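Local coordinates for protein acyl-coenzyme A oxidase acox-1.2 (Caenorhabditis elegans, PDB 5K3J) that catalyses the FAD-dependent first step of peroxisomal beta-oxidation of ascaroside pheromone side chains, desaturating ascaroside-CoA with a five-carbon omega chain and reducing oxygen to hydrogen peroxide, at residues Y106-A112 and N242-A246; A297-L302 and F352-F357; L440-R444 and R512-W516. One frame throughout, in Å; residues are numbered along the deposited sequence.

Contact 1 of 3, residues Y106-A112 and N242-A246; sequences YEGHPFA and NFNAA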
loop_
_atom_site.group_PDB
_atom_site.type_symbol
_atom_site.label_atom_id
_atom_site.label_comp_id
_atom_site.label_asym_id
_atom_site.label_seq_id
_atom_site.Cartn_x
_atom_site.Cartn_y
_atom_site.Cartn_z
ATOM N N TYR A 106 -15.487 -0.170 8.744
ATOM C CA TYR A 106 -14.854 0.913 8.015
ATOM C C TYR A 106 -15.224 0.940 6.535
ATOM O O TYR A 106 -14.995 1.941 5.859
ATOM C CB TYR A 106 -13.339 0.813 8.146
ATOM C CG TYR A 106 -12.824 0.627 9.554
ATOM C CD1 TYR A 106 -13.432 1.248 10.641
ATOM C CD2 TYR A 106 -11.716 -0.173 9.793
ATOM C CE1 TYR A 106 -12.945 1.070 11.927
ATOM C CE2 TYR A 106 -11.228 -0.353 11.067
ATOM C CZ TYR A 106 -11.845 0.271 12.130
ATOM O OH TYR A 106 -11.368 0.101 13.410
ATOM N N GLU A 107 -15.809 -0.145 6.036
ATOM C CA GLU A 107 -15.968 -0.319 4.594
ATOM C C GLU A 107 -17.117 0.485 3.984
ATOM O O GLU A 107 -17.283 0.499 2.764
ATOM C CB GLU A 107 -16.140 -1.800 4.271
ATOM C CG GLU A 107 -15.097 -2.670 4.941
ATOM C CD GLU A 107 -14.921 -4.004 4.251
ATOM O OE1 GLU A 107 -15.291 -4.112 3.063
ATOM O OE2 GLU A 107 -14.408 -4.942 4.898
ATOM N N GLY A 108 -17.906 1.153 4.821
ATOM C CA GLY A 108 -18.901 2.090 4.333
ATOM C C GLY A 108 -20.339 1.728 4.650
ATOM O O GLY A 108 -20.680 0.555 4.808
ATOM N N HIS A 109 -21.179 2.756 4.734
ATOM C CA HIS A 109 -22.603 2.596 5.009
ATOM C C HIS A 109 -23.344 3.844 4.520
ATOM O O HIS A 109 -22.725 4.893 4.329
ATOM C CB HIS A 109 -22.837 2.357 6.502
ATOM C CG HIS A 109 -22.364 3.478 7.375
ATOM N ND1 HIS A 109 -23.190 4.504 7.782
ATOM C CD2 HIS A 109 -21.151 3.734 7.918
ATOM C CE1 HIS A 109 -22.506 5.341 8.541
ATOM N NE2 HIS A 109 -21.265 4.899 8.638
ATOM N N PRO A 110 -24.667 3.736 4.304
ATOM C CA PRO A 110 -25.455 4.846 3.748
ATOM C C PRO A 110 -25.317 6.191 4.473
ATOM O O PRO A 110 -25.644 7.217 3.882
ATOM C CB PRO A 110 -26.893 4.329 3.863
ATOM C CG PRO A 110 -26.759 2.868 3.737
ATOM C CD PRO A 110 -25.480 2.513 4.440
ATOM N N PHE A 111 -24.834 6.188 5.713
ATOM C CA PHE A 111 -24.818 7.403 6.528
ATOM C C PHE A 111 -23.428 7.937 6.865
ATOM O O PHE A 111 -23.296 8.831 7.703
ATOM C CB PHE A 111 -25.584 7.165 7.833
ATOM C CG PHE A 111 -27.073 7.231 7.683
ATOM C CD1 PHE A 111 -27.713 8.439 7.478
ATOM C CD2 PHE A 111 -27.835 6.079 7.766
ATOM C CE1 PHE A 111 -29.091 8.488 7.348
ATOM C CE2 PHE A 111 -29.203 6.124 7.639
ATOM C CZ PHE A 111 -29.834 7.334 7.428
ATOM N N ALA A 112 -22.401 7.395 6.219
ATOM C CA ALA A 112 -21.019 7.770 6.517
ATOM C C ALA A 112 -20.788 9.268 6.369
ATOM O O ALA A 112 -20.548 9.968 7.353
ATOM C CB ALA A 112 -20.058 7.003 5.620
ATOM N N ASN A 242 -10.796 0.404 -2.192
ATOM C CA ASN A 242 -11.525 -0.109 -1.045
ATOM C C ASN A 242 -12.753 0.749 -0.789
ATOM O O ASN A 242 -13.171 1.505 -1.666
ATOM C CB ASN A 242 -10.636 -0.154 0.195
ATOM C CG ASN A 242 -10.962 -1.327 1.090
ATOM O OD1 ASN A 242 -12.009 -1.359 1.739
ATOM N ND2 ASN A 242 -10.068 -2.304 1.127
ATOM N N PHE A 243 -13.314 0.634 0.413
ATOM C CA PHE A 243 -14.487 1.405 0.808
ATOM C C PHE A 243 -15.677 1.040 -0.078
ATOM O O PHE A 243 -16.513 1.888 -0.386
ATOM C CB PHE A 243 -14.189 2.909 0.734
ATOM C CG PHE A 243 -15.060 3.754 1.621
ATOM C CD1 PHE A 243 -15.143 3.495 2.977
ATOM C CD2 PHE A 243 -15.768 4.829 1.106
ATOM C CE1 PHE A 243 -15.934 4.267 3.800
ATOM C CE2 PHE A 243 -16.558 5.613 1.927
ATOM C CZ PHE A 243 -16.641 5.332 3.276
ATOM N N ASN A 244 -15.758 -0.231 -0.468
ATOM C CA ASN A 244 -16.729 -0.668 -1.472
ATOM C C ASN A 244 -18.102 -1.086 -0.936
ATOM O O ASN A 244 -18.964 -1.512 -1.704
ATOM C CB ASN A 244 -16.140 -1.825 -2.289
ATOM C CG ASN A 244 -15.001 -1.383 -3.185
ATOM O OD1 ASN A 244 -15.211 -0.666 -4.163
ATOM N ND2 ASN A 244 -13.788 -1.819 -2.862
ATOM N N ALA A 245 -18.314 -0.976 0.369
ATOM C CA ALA A 245 -19.651 -1.189 0.906
ATOM C C ALA A 245 -20.409 0.127 0.816
ATOM O O ALA A 245 -21.629 0.176 0.960
ATOM C CB ALA A 245 -19.599 -1.700 2.339
ATOM N N ALA A 246 -19.662 1.194 0.558
ATOM C CA ALA A 246 -20.237 2.510 0.335
ATOM C C ALA A 246 -20.506 2.731 -1.148
ATOM O O ALA A 246 -19.868 2.120 -2.003
ATOM C CB ALA A 246 -19.313 3.586 0.878
HETATM O O HOH W 1 -14.332 -2.620 1.083
#
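Phe-243 lays its ring against the backbone of Tyr-106, Glu-107 and Gly-108. From CB, chi1 of -156° sets CG anti to the backbone N, and the ring lies beside residues 106-108. Phe-243 CG lies 4.1 Å from Glu-107 O. CD1 and CE1 turn an edge to Tyr-106 O, which sits in the ring plane 3.2 Å from Phe-243 CE1. CE1 also meets Gly-108 CA. Phe-243 CZ lies 4.1 Å from Gly-108 CA, with the Ala-112 methyl farther off at the ring edge. Ala-246 CB covers one Phe-243 face toward its rim, 3.5 Å above the plane. A CB on Gly-108 would run into the Ala-246 methyl.

Residues 243-246 form a type I beta turn in the loop between antiparallel strands 232-236 and 248-253. Here the beta domain of the acyl-CoA oxidase fold meets the N-terminal helical part. Ala-245 N donates to Glu-107 O at 3.0 Å. A water gives hydrogen bonds to Glu-107 OE1 and Asn-242 OD1 and accepts one from Asn-244 N. Glu-107 OE1 pairs with Lys-69, and OE2 bonds to Tyr-417 OH. Phe-243 and Ala-112 touch the bound ascaroside-CoA, and Tyr-412 of the second subunit packs on Phe-243.

Contact 2 of 3, residues A297-L302 and F352-F357; sequences AMEQGL and FIFTGF. With 6QA (~{S}-[2-[3-[[(2~{R})-4-[[[(2~{R},3~{S},4~{R},5~{R})-5-(6-aminopurin-9-yl)-4-oxidanyl-3-phosphonooxy-oxolan-2-yl]methoxy-oxidanyl-phosphoryl]oxy-oxidanyl-phosphoryl]oxy-3,3-dimethyl-2-oxidanyl-butanoyl]amino]propanoylamino]ethyl] 5-[(2~{R},3~{R},5~{R},6~{S})-6-methyl-3,5-bis(oxidanyl)oxan-2-yl]oxypentanethioate), chain E.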
loop_
_atom_site.group_PDB
_atom_site.type_symbol
_atom_site.label_atom_id
_atom_site.label_comp_id
_atom_site.label_asym_id
_atom_site.label_seq_id
_atom_site.Cartn_x
_atom_site.Cartn_y
_atom_site.Cartn_z
ATOM N N ALA A 297 -5.988 12.775 12.554
ATOM C CA ALA A 297 -4.804 12.415 13.324
ATOM C C ALA A 297 -5.219 11.356 14.340
ATOM O O ALA A 297 -4.517 10.367 14.556
ATOM C CB ALA A 297 -4.194 13.626 14.012
ATOM N N MET A 298 -6.384 11.575 14.943
ATOM C CA MET A 298 -7.004 10.621 15.849
ATOM C C MET A 298 -7.351 9.323 15.129
ATOM O O MET A 298 -7.008 8.235 15.591
ATOM C CB MET A 298 -8.262 11.232 16.456
ATOM C CG MET A 298 -9.099 10.263 17.261
ATOM S SD MET A 298 -8.293 9.774 18.789
ATOM C CE MET A 298 -8.211 11.357 19.619
ATOM N N GLU A 299 -8.032 9.455 13.994
ATOM C CA GLU A 299 -8.565 8.314 13.255
ATOM C C GLU A 299 -7.476 7.507 12.543
ATOM O O GLU A 299 -7.523 6.274 12.517
ATOM C CB GLU A 299 -9.597 8.792 12.237
ATOM C CG GLU A 299 -10.279 7.678 11.470
ATOM C CD GLU A 299 -11.152 8.199 10.347
ATOM O OE1 GLU A 299 -10.809 9.253 9.772
ATOM O OE2 GLU A 299 -12.178 7.555 10.039
ATOM N N GLN A 300 -6.497 8.198 11.963
ATOM C CA GLN A 300 -5.370 7.512 11.347
ATOM C C GLN A 300 -4.386 7.097 12.429
ATOM O O GLN A 300 -3.341 6.518 12.142
ATOM C CB GLN A 300 -4.690 8.392 10.292
ATOM C CG GLN A 300 -5.551 8.785 9.113
ATOM C CD GLN A 300 -5.485 7.787 7.982
ATOM O OE1 GLN A 300 -4.504 7.062 7.836
ATOM N NE2 GLN A 300 -6.532 7.746 7.172
ATOM N N GLY A 301 -4.741 7.377 13.678
ATOM C CA GLY A 301 -4.025 6.833 14.811
ATOM C C GLY A 301 -4.644 5.515 15.244
ATOM O O GLY A 301 -3.947 4.625 15.735
ATOM N N LEU A 302 -5.949 5.369 15.020
ATOM C CA LEU A 302 -6.686 4.190 15.482
ATOM C C LEU A 302 -6.663 3.019 14.489
ATOM O O LEU A 302 -6.510 1.872 14.909
ATOM C CB LEU A 302 -8.131 4.569 15.814
ATOM C CG LEU A 302 -8.284 5.392 17.097
ATOM C CD1 LEU A 302 -9.697 5.937 17.265
ATOM C CD2 LEU A 302 -7.889 4.557 18.307
ATOM N N PHE A 352 0.053 9.959 17.431
ATOM C CA PHE A 352 -0.933 10.557 16.532
ATOM C C PHE A 352 -2.234 10.863 17.269
ATOM O O PHE A 352 -2.817 11.933 17.102
ATOM C CB PHE A 352 -1.231 9.642 15.336
ATOM C CG PHE A 352 -0.065 9.437 14.407
ATOM C CD1 PHE A 352 1.073 10.219 14.513
ATOM C CD2 PHE A 352 -0.112 8.461 13.424
ATOM C CE1 PHE A 352 2.142 10.028 13.664
ATOM C CE2 PHE A 352 0.954 8.266 12.572
ATOM C CZ PHE A 352 2.082 9.050 12.692
ATOM N N ILE A 353 -2.682 9.909 18.081
ATOM C CA ILE A 353 -3.957 10.016 18.787
ATOM C C ILE A 353 -3.962 11.184 19.771
ATOM O O ILE A 353 -4.939 11.932 19.854
ATOM C CB ILE A 353 -4.286 8.700 19.525
ATOM C CG1 ILE A 353 -4.754 7.646 18.520
ATOM C CG2 ILE A 353 -5.352 8.915 20.594
ATOM C CD1 ILE A 353 -4.832 6.250 19.092
ATOM N N PHE A 354 -2.862 11.348 20.500
ATOM C CA PHE A 354 -2.730 12.459 21.440
ATOM C C PHE A 354 -2.629 13.777 20.687
ATOM O O PHE A 354 -3.134 14.806 21.138
ATOM C CB PHE A 354 -1.508 12.263 22.338
ATOM C CG PHE A 354 -1.574 11.022 23.180
ATOM C CD1 PHE A 354 -2.785 10.572 23.670
ATOM C CD2 PHE A 354 -0.428 10.299 23.473
ATOM C CE1 PHE A 354 -2.856 9.434 24.438
ATOM C CE2 PHE A 354 -0.492 9.156 24.243
ATOM C CZ PHE A 354 -1.710 8.722 24.725
ATOM N N THR A 355 -1.965 13.736 19.538
ATOM C CA THR A 355 -1.905 14.882 18.645
ATOM C C THR A 355 -3.304 15.177 18.116
ATOM O O THR A 355 -3.661 16.330 17.867
ATOM C CB THR A 355 -0.929 14.627 17.475
ATOM O OG1 THR A 355 0.365 14.293 17.994
ATOM C CG2 THR A 355 -0.807 15.852 16.582
ATOM N N GLY A 356 -4.097 14.120 17.960
ATOM C CA GLY A 356 -5.464 14.242 17.495
ATOM C C GLY A 356 -6.379 14.918 18.500
ATOM O O GLY A 356 -7.250 15.698 18.117
ATOM N N PHE A 357 -6.185 14.621 19.785
ATOM C CA PHE A 357 -6.998 15.221 20.843
ATOM C C PHE A 357 -6.870 16.738 20.873
ATOM O O PHE A 357 -7.857 17.442 21.092
ATOM C CB PHE A 357 -6.622 14.656 22.219
ATOM C CG PHE A 357 -7.351 13.394 22.575
ATOM C CD1 PHE A 357 -8.729 13.392 22.686
ATOM C CD2 PHE A 357 -6.663 12.220 22.808
ATOM C CE1 PHE A 357 -9.406 12.243 23.009
ATOM C CE2 PHE A 357 -7.342 11.068 23.133
ATOM C CZ PHE A 357 -8.710 11.080 23.233
HETATM P P26 6QA E . -8.738 27.749 -3.241
HETATM P P29 6QA E . -7.472 30.487 -3.168
HETATM P P50 6QA E . -1.874 32.146 0.724
HETATM O O01 6QA E . -12.100 9.066 7.176
HETATM C C02 6QA E . -13.059 10.135 7.022
HETATM C C03 6QA E . -13.562 9.932 5.584
HETATM O O04 6QA E . -14.258 11.003 5.138
HETATM C C05 6QA E . -13.498 12.090 4.715
HETATM C C06 6QA E . -13.849 12.365 3.226
HETATM C C07 6QA E . -13.708 13.886 2.986
HETATM C C08 6QA E . -14.579 14.277 1.794
HETATM C C09 6QA E . -13.773 14.904 0.733
HETATM S S10 6QA E . -14.452 16.540 0.147
HETATM C C11 6QA E . -13.238 17.888 0.155
HETATM C C12 6QA E . -11.799 17.474 0.248
HETATM N N13 6QA E . -11.092 18.144 -0.778
HETATM C C14 6QA E . -10.054 19.108 -0.476
HETATM C C15 6QA E . -9.279 19.822 -1.641
HETATM C C16 6QA E . -9.470 21.365 -1.455
HETATM N N17 6QA E . -8.196 22.093 -1.614
HETATM C C18 6QA E . -8.263 23.512 -1.992
HETATM C C19 6QA E . -6.963 24.295 -2.160
HETATM O O20 6QA E . -5.871 23.407 -2.069
HETATM C C21 6QA E . -6.816 25.400 -1.077
HETATM C C22 6QA E . -5.505 26.180 -1.531
HETATM C C23 6QA E . -6.705 24.728 0.331
HETATM C C24 6QA E . -7.957 26.411 -1.006
HETATM O O25 6QA E . -7.761 27.515 -1.913
HETATM O O27 6QA E . -8.649 26.603 -4.260
HETATM O O28 6QA E . -8.212 29.213 -3.944
HETATM O O30 6QA E . -8.484 31.637 -3.126
HETATM O O31 6QA E . -6.969 29.993 -1.642
HETATM C C32 6QA E . -5.658 30.102 -1.233
HETATM C C33 6QA E . -5.580 31.334 -0.237
HETATM O O34 6QA E . -6.576 31.336 0.564
HETATM C C35 6QA E . -6.061 31.068 2.083
HETATM N N36 6QA E . -6.804 29.924 2.636
HETATM C C37 6QA E . -7.061 28.775 2.003
HETATM N N38 6QA E . -7.766 27.948 2.776
HETATM C C39 6QA E . -7.986 28.582 3.964
HETATM C C40 6QA E . -7.386 29.839 3.879
HETATM N N41 6QA E . -7.463 30.685 4.942
HETATM C C42 6QA E . -8.102 30.307 6.050
HETATM N N43 6QA E . -8.698 29.102 6.167
HETATM C C44 6QA E . -8.666 28.225 5.163
HETATM N N45 6QA E . -9.315 26.915 5.291
HETATM C C46 6QA E . -4.781 30.861 2.042
HETATM O O47 6QA E . -4.072 31.771 3.000
HETATM C C48 6QA E . -4.313 31.165 0.621
HETATM O O49 6QA E . -3.543 32.320 0.568
HETATM O O51 6QA E . -1.221 32.572 -0.557
HETATM O O52 6QA E . -1.526 30.679 1.028
HETATM O O53 6QA E . -1.390 32.983 1.877
HETATM O O54 6QA E . -6.261 30.911 -3.961
HETATM O O55 6QA E . -10.181 27.911 -2.800
HETATM O O56 6QA E . -9.322 24.034 -2.180
HETATM O O57 6QA E . -9.771 19.384 0.642
HETATM O O58 6QA E . -12.781 14.306 0.333
HETATM O O59 6QA E . -14.439 8.776 5.493
HETATM C C60 6QA E . -15.552 8.860 6.389
HETATM C C61 6QA E . -16.360 7.624 6.065
HETATM C C62 6QA E . -15.069 8.961 7.860
HETATM C C63 6QA E . -14.113 10.061 8.053
HETATM O O64 6QA E . -16.230 9.204 8.730
#
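Met-298 and Ala-297 pack against Gly-356, where two antiparallel helices come together. They belong to the C-alpha1 domain, part of the helical bundle of the acyl-CoA oxidase fold. The axes of the two short segments pass 7.2 Å apart at 158°, with no hydrogen bond between them. Two glycines make this closeness possible. Gly-356 offers a bare CA, and Ala-297 CB settles on it at 3.8 Å. A CB there would collide with Met-298 N. On the other helix Gly-301 does the same for Phe-352 CB and for CG1 of Ile-353.

The larger bumps sit beside these hollows. Ile-353 has CG1 over the Gly-301 hollow, while its CD1 meets Leu-302 CD2 at 3.6 Å, the two side chains crossing at about a right angle. On the other branch, Ile-353 CG2 lies 3.6 Å from Met-298 SD. Phe-352 turns a ring edge toward Gln-300 O, with helix 379-405 also touching its side chain.

Glu-299 points away from the helix pair. Its extended chain reaches the ascaroside sugar, and Glu-299 OE1 accepts a hydrogen bond from O01 of the ligand at 2.9 Å. This residue is important for binding this substrate and so for specificity.

Met-298 starts with CG opposite its backbone N (chi1 172°), then bends at chi2 and chi3. The bends swing the methyl onto Phe-357 in a CH-pi and Met-aromatic contact: Met-298 CE stands 3.4 Å from the Phe-357 ring centroid, 2° off the normal.

Contact 3 of 3, residues L440-R444 and R512-W516; sequences LQLAR and REVAW. With 6QA (~{S}-[2-[3-[[(2~{R})-4-[[[(2~{R},3~{S},4~{R},5~{R})-5-(6-aminopurin-9-yl)-4-oxidanyl-3-phosphonooxy-oxolan-2-yl]methoxy-oxidanyl-phosphoryl]oxy-oxidanyl-phosphoryl]oxy-3,3-dimethyl-2-oxidanyl-butanoyl]amino]propanoylamino]ethyl] 5-[(2~{R},3~{R},5~{R},6~{S})-6-methyl-3,5-bis(oxidanyl)oxan-2-yl]oxypentanethioate), chain E.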
loop_
_atom_site.group_PDB
_atom_site.type_symbol
_atom_site.label_atom_id
_atom_site.label_comp_id
_atom_site.label_asym_id
_atom_site.label_seq_id
_atom_site.Cartn_x
_atom_site.Cartn_y
_atom_site.Cartn_z
ATOM N N LEU A 440 1.809 21.536 0.721
ATOM C CA LEU A 440 2.140 22.812 0.101
ATOM C C LEU A 440 1.339 23.957 0.705
ATOM O O LEU A 440 1.767 25.107 0.670
ATOM C CB LEU A 440 1.902 22.747 -1.409
ATOM C CG LEU A 440 3.026 22.069 -2.193
ATOM C CD1 LEU A 440 2.639 21.874 -3.652
ATOM C CD2 LEU A 440 4.298 22.894 -2.072
ATOM N N GLN A 441 0.174 23.632 1.253
ATOM C CA GLN A 441 -0.672 24.626 1.905
ATOM C C GLN A 441 -0.052 25.096 3.214
ATOM O O GLN A 441 -0.087 26.283 3.535
ATOM C CB GLN A 441 -2.069 24.057 2.155
ATOM C CG GLN A 441 -3.074 24.376 1.065
ATOM C CD GLN A 441 -3.597 25.794 1.158
ATOM O OE1 GLN A 441 -4.572 26.061 1.858
ATOM N NE2 GLN A 441 -2.959 26.709 0.440
ATOM N N LEU A 442 0.514 24.158 3.965
ATOM C CA LEU A 442 1.194 24.477 5.214
ATOM C C LEU A 442 2.499 25.219 4.941
ATOM O O LEU A 442 2.934 26.054 5.735
ATOM C CB LEU A 442 1.463 23.202 6.016
ATOM C CG LEU A 442 2.465 23.265 7.172
ATOM C CD1 LEU A 442 2.032 24.272 8.223
ATOM C CD2 LEU A 442 2.622 21.897 7.787
ATOM N N ALA A 443 3.111 24.906 3.804
ATOM C CA ALA A 443 4.356 25.540 3.392
ATOM C C ALA A 443 4.160 27.035 3.158
ATOM O O ALA A 443 5.081 27.825 3.362
ATOM C CB ALA A 443 4.894 24.875 2.142
ATOM N N ARG A 444 2.962 27.415 2.725
ATOM C CA ARG A 444 2.634 28.823 2.529
ATOM C C ARG A 444 2.533 29.542 3.868
ATOM O O ARG A 444 2.896 30.712 3.988
ATOM C CB ARG A 444 1.329 28.970 1.747
ATOM C CG ARG A 444 1.463 28.639 0.275
ATOM C CD ARG A 444 0.715 29.641 -0.581
ATOM N NE ARG A 444 1.115 29.587 -1.984
ATOM C CZ ARG A 444 1.490 30.649 -2.690
ATOM N NH1 ARG A 444 1.834 30.514 -3.964
ATOM N NH2 ARG A 444 1.519 31.848 -2.122
ATOM N N ARG A 512 6.070 34.522 -9.331
ATOM C CA ARG A 512 5.747 33.865 -8.065
ATOM C C ARG A 512 5.315 32.414 -8.232
ATOM O O ARG A 512 5.880 31.517 -7.606
ATOM C CB ARG A 512 4.644 34.628 -7.335
ATOM C CG ARG A 512 4.101 33.883 -6.129
ATOM C CD ARG A 512 3.030 34.673 -5.410
ATOM N NE ARG A 512 2.963 34.299 -4.001
ATOM C CZ ARG A 512 3.621 34.929 -3.032
ATOM N NH1 ARG A 512 3.506 34.517 -1.777
ATOM N NH2 ARG A 512 4.390 35.974 -3.317
ATOM N N GLU A 513 4.308 32.198 -9.071
ATOM C CA GLU A 513 3.792 30.861 -9.339
ATOM C C GLU A 513 4.896 29.892 -9.756
ATOM O O GLU A 513 4.974 28.771 -9.256
ATOM C CB GLU A 513 2.711 30.918 -10.422
ATOM C CG GLU A 513 1.336 31.355 -9.930
ATOM C CD GLU A 513 1.270 32.827 -9.562
ATOM O OE1 GLU A 513 2.105 33.609 -10.066
ATOM O OE2 GLU A 513 0.382 33.202 -8.767
ATOM N N VAL A 514 5.754 30.331 -10.671
ATOM C CA VAL A 514 6.844 29.490 -11.148
ATOM C C VAL A 514 7.947 29.383 -10.099
ATOM O O VAL A 514 8.525 28.313 -9.901
ATOM C CB VAL A 514 7.430 30.027 -12.473
ATOM C CG1 VAL A 514 8.626 29.193 -12.917
ATOM C CG2 VAL A 514 6.361 30.038 -13.552
ATOM N N ALA A 515 8.230 30.494 -9.426
ATOM C CA ALA A 515 9.183 30.496 -8.323
ATOM C C ALA A 515 8.725 29.548 -7.223
ATOM O O ALA A 515 9.529 28.828 -6.636
ATOM C CB ALA A 515 9.355 31.899 -7.775
ATOM N N TRP A 516 7.425 29.559 -6.950
ATOM C CA TRP A 516 6.835 28.642 -5.983
ATOM C C TRP A 516 6.973 27.196 -6.449
ATOM O O TRP A 516 7.308 26.305 -5.667
ATOM C CB TRP A 516 5.358 28.972 -5.752
ATOM C CG TRP A 516 4.707 28.050 -4.780
ATOM C CD1 TRP A 516 3.913 26.978 -5.069
ATOM C CD2 TRP A 516 4.810 28.100 -3.354
ATOM N NE1 TRP A 516 3.509 26.362 -3.911
ATOM C CE2 TRP A 516 4.046 27.031 -2.844
ATOM C CE3 TRP A 516 5.469 28.946 -2.460
ATOM C CZ2 TRP A 516 3.924 26.787 -1.483
ATOM C CZ3 TRP A 516 5.345 28.703 -1.109
ATOM C CH2 TRP A 516 4.583 27.630 -0.633
HETATM P P26 6QA E . -8.738 27.749 -3.241
HETATM P P29 6QA E . -7.472 30.487 -3.168
HETATM P P50 6QA E . -1.874 32.146 0.724
HETATM O O01 6QA E . -12.100 9.066 7.176
HETATM C C02 6QA E . -13.059 10.135 7.022
HETATM C C03 6QA E . -13.562 9.932 5.584
HETATM O O04 6QA E . -14.258 11.003 5.138
HETATM C C05 6QA E . -13.498 12.090 4.715
HETATM C C06 6QA E . -13.849 12.365 3.226
HETATM C C07 6QA E . -13.708 13.886 2.986
HETATM C C08 6QA E . -14.579 14.277 1.794
HETATM C C09 6QA E . -13.773 14.904 0.733
HETATM S S10 6QA E . -14.452 16.540 0.147
HETATM C C11 6QA E . -13.238 17.888 0.155
HETATM C C12 6QA E . -11.799 17.474 0.248
HETATM N N13 6QA E . -11.092 18.144 -0.778
HETATM C C14 6QA E . -10.054 19.108 -0.476
HETATM C C15 6QA E . -9.279 19.822 -1.641
HETATM C C16 6QA E . -9.470 21.365 -1.455
HETATM N N17 6QA E . -8.196 22.093 -1.614
HETATM C C18 6QA E . -8.263 23.512 -1.992
HETATM C C19 6QA E . -6.963 24.295 -2.160
HETATM O O20 6QA E . -5.871 23.407 -2.069
HETATM C C21 6QA E . -6.816 25.400 -1.077
HETATM C C22 6QA E . -5.505 26.180 -1.531
HETATM C C23 6QA E . -6.705 24.728 0.331
HETATM C C24 6QA E . -7.957 26.411 -1.006
HETATM O O25 6QA E . -7.761 27.515 -1.913
HETATM O O27 6QA E . -8.649 26.603 -4.260
HETATM O O28 6QA E . -8.212 29.213 -3.944
HETATM O O30 6QA E . -8.484 31.637 -3.126
HETATM O O31 6QA E . -6.969 29.993 -1.642
HETATM C C32 6QA E . -5.658 30.102 -1.233
HETATM C C33 6QA E . -5.580 31.334 -0.237
HETATM O O34 6QA E . -6.576 31.336 0.564
HETATM C C35 6QA E . -6.061 31.068 2.083
HETATM N N36 6QA E . -6.804 29.924 2.636
HETATM C C37 6QA E . -7.061 28.775 2.003
HETATM N N38 6QA E . -7.766 27.948 2.776
HETATM C C39 6QA E . -7.986 28.582 3.964
HETATM C C40 6QA E . -7.386 29.839 3.879
HETATM N N41 6QA E . -7.463 30.685 4.942
HETATM C C42 6QA E . -8.102 30.307 6.050
HETATM N N43 6QA E . -8.698 29.102 6.167
HETATM C C44 6QA E . -8.666 28.225 5.163
HETATM N N45 6QA E . -9.315 26.915 5.291
HETATM C C46 6QA E . -4.781 30.861 2.042
HETATM O O47 6QA E . -4.072 31.771 3.000
HETATM C C48 6QA E . -4.313 31.165 0.621
HETATM O O49 6QA E . -3.543 32.320 0.568
HETATM O O51 6QA E . -1.221 32.572 -0.557
HETATM O O52 6QA E . -1.526 30.679 1.028
HETATM O O53 6QA E . -1.390 32.983 1.877
HETATM O O54 6QA E . -6.261 30.911 -3.961
HETATM O O55 6QA E . -10.181 27.911 -2.800
HETATM O O56 6QA E . -9.322 24.034 -2.180
HETATM O O57 6QA E . -9.771 19.384 0.642
HETATM O O58 6QA E . -12.781 14.306 0.333
HETATM O O59 6QA E . -14.439 8.776 5.493
HETATM C C60 6QA E . -15.552 8.860 6.389
HETATM C C61 6QA E . -16.360 7.624 6.065
HETATM C C62 6QA E . -15.069 8.961 7.860
HETATM C C63 6QA E . -14.113 10.061 8.053
HETATM O O64 6QA E . -16.230 9.204 8.730
#
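Arg-444 lies over one face of the Trp-516 indole in a cation-pi contact. Arg-444 CZ is 4.3 Å from the centroid of the Trp-516 six-membered ring and 12° off its normal. The guanidinium is not quite parallel to the ring, the planes being 32° apart. A bend at chi2 (-137°) carries the chain across the indole, with Arg-444 CG 3.4 Å from Trp-516 CH2.

The apolar contacts come from the other side of the indole plane, beyond CZ2 and CH2. Leu-440 CD2 meets Trp-516 CZ2 at 4.0 Å, and Ala-443 CB meets Trp-516 CH2 at 3.9 Å. Leu-440 O faces the ring edge. Trp-516 leaves its helix with CG opposite its backbone N, which extends the indole to helix 435-450. That helix belongs to the C-alpha1 domain, and helix 512-518 to the C-terminal part of the acyl-CoA oxidase fold. Phe-502 packs edge-to-face with Trp-516.

Among the charged groups, Arg-444 is next to the 3'-phosphate of the bound CoA. Arg-444 NH2 lies 3.2 Å from phosphate oxygen O51 of the ligand. Arg-512 NH1 comes within 3.3 Å of Arg-444 NH2, which lies near the Arg-512 guanidinium plane. An alanine here removes the guanidinium of Arg-444, which would probably leave the indole freer to turn and the 3'-phosphate less well neutralised. On the same helix, Gln-441 OE1 is hydrogen-bonded to His-382 NE2, and Leu-440 touches the FAD.

In the fold
The three contacts follow one another along the chain; none nests in or crosses another. Contact 1 closes first, across a long loop that holds helices and then most of the strands of the beta domain, and it ties that domain to the N-terminal helices. Contact 2 closes a shorter, mainly helical loop within the C-alpha1 domain. Contact 3 links the last helix of that region to the C-terminal helices. The first two have centres about 21 Å apart, the last two about 28 Å. All three touch the ascaroside-CoA: contacts 1 and 2 near its sugar end, contact 3 near its CoA phosphate. Contacts 1 and 3 also meet the second subunit.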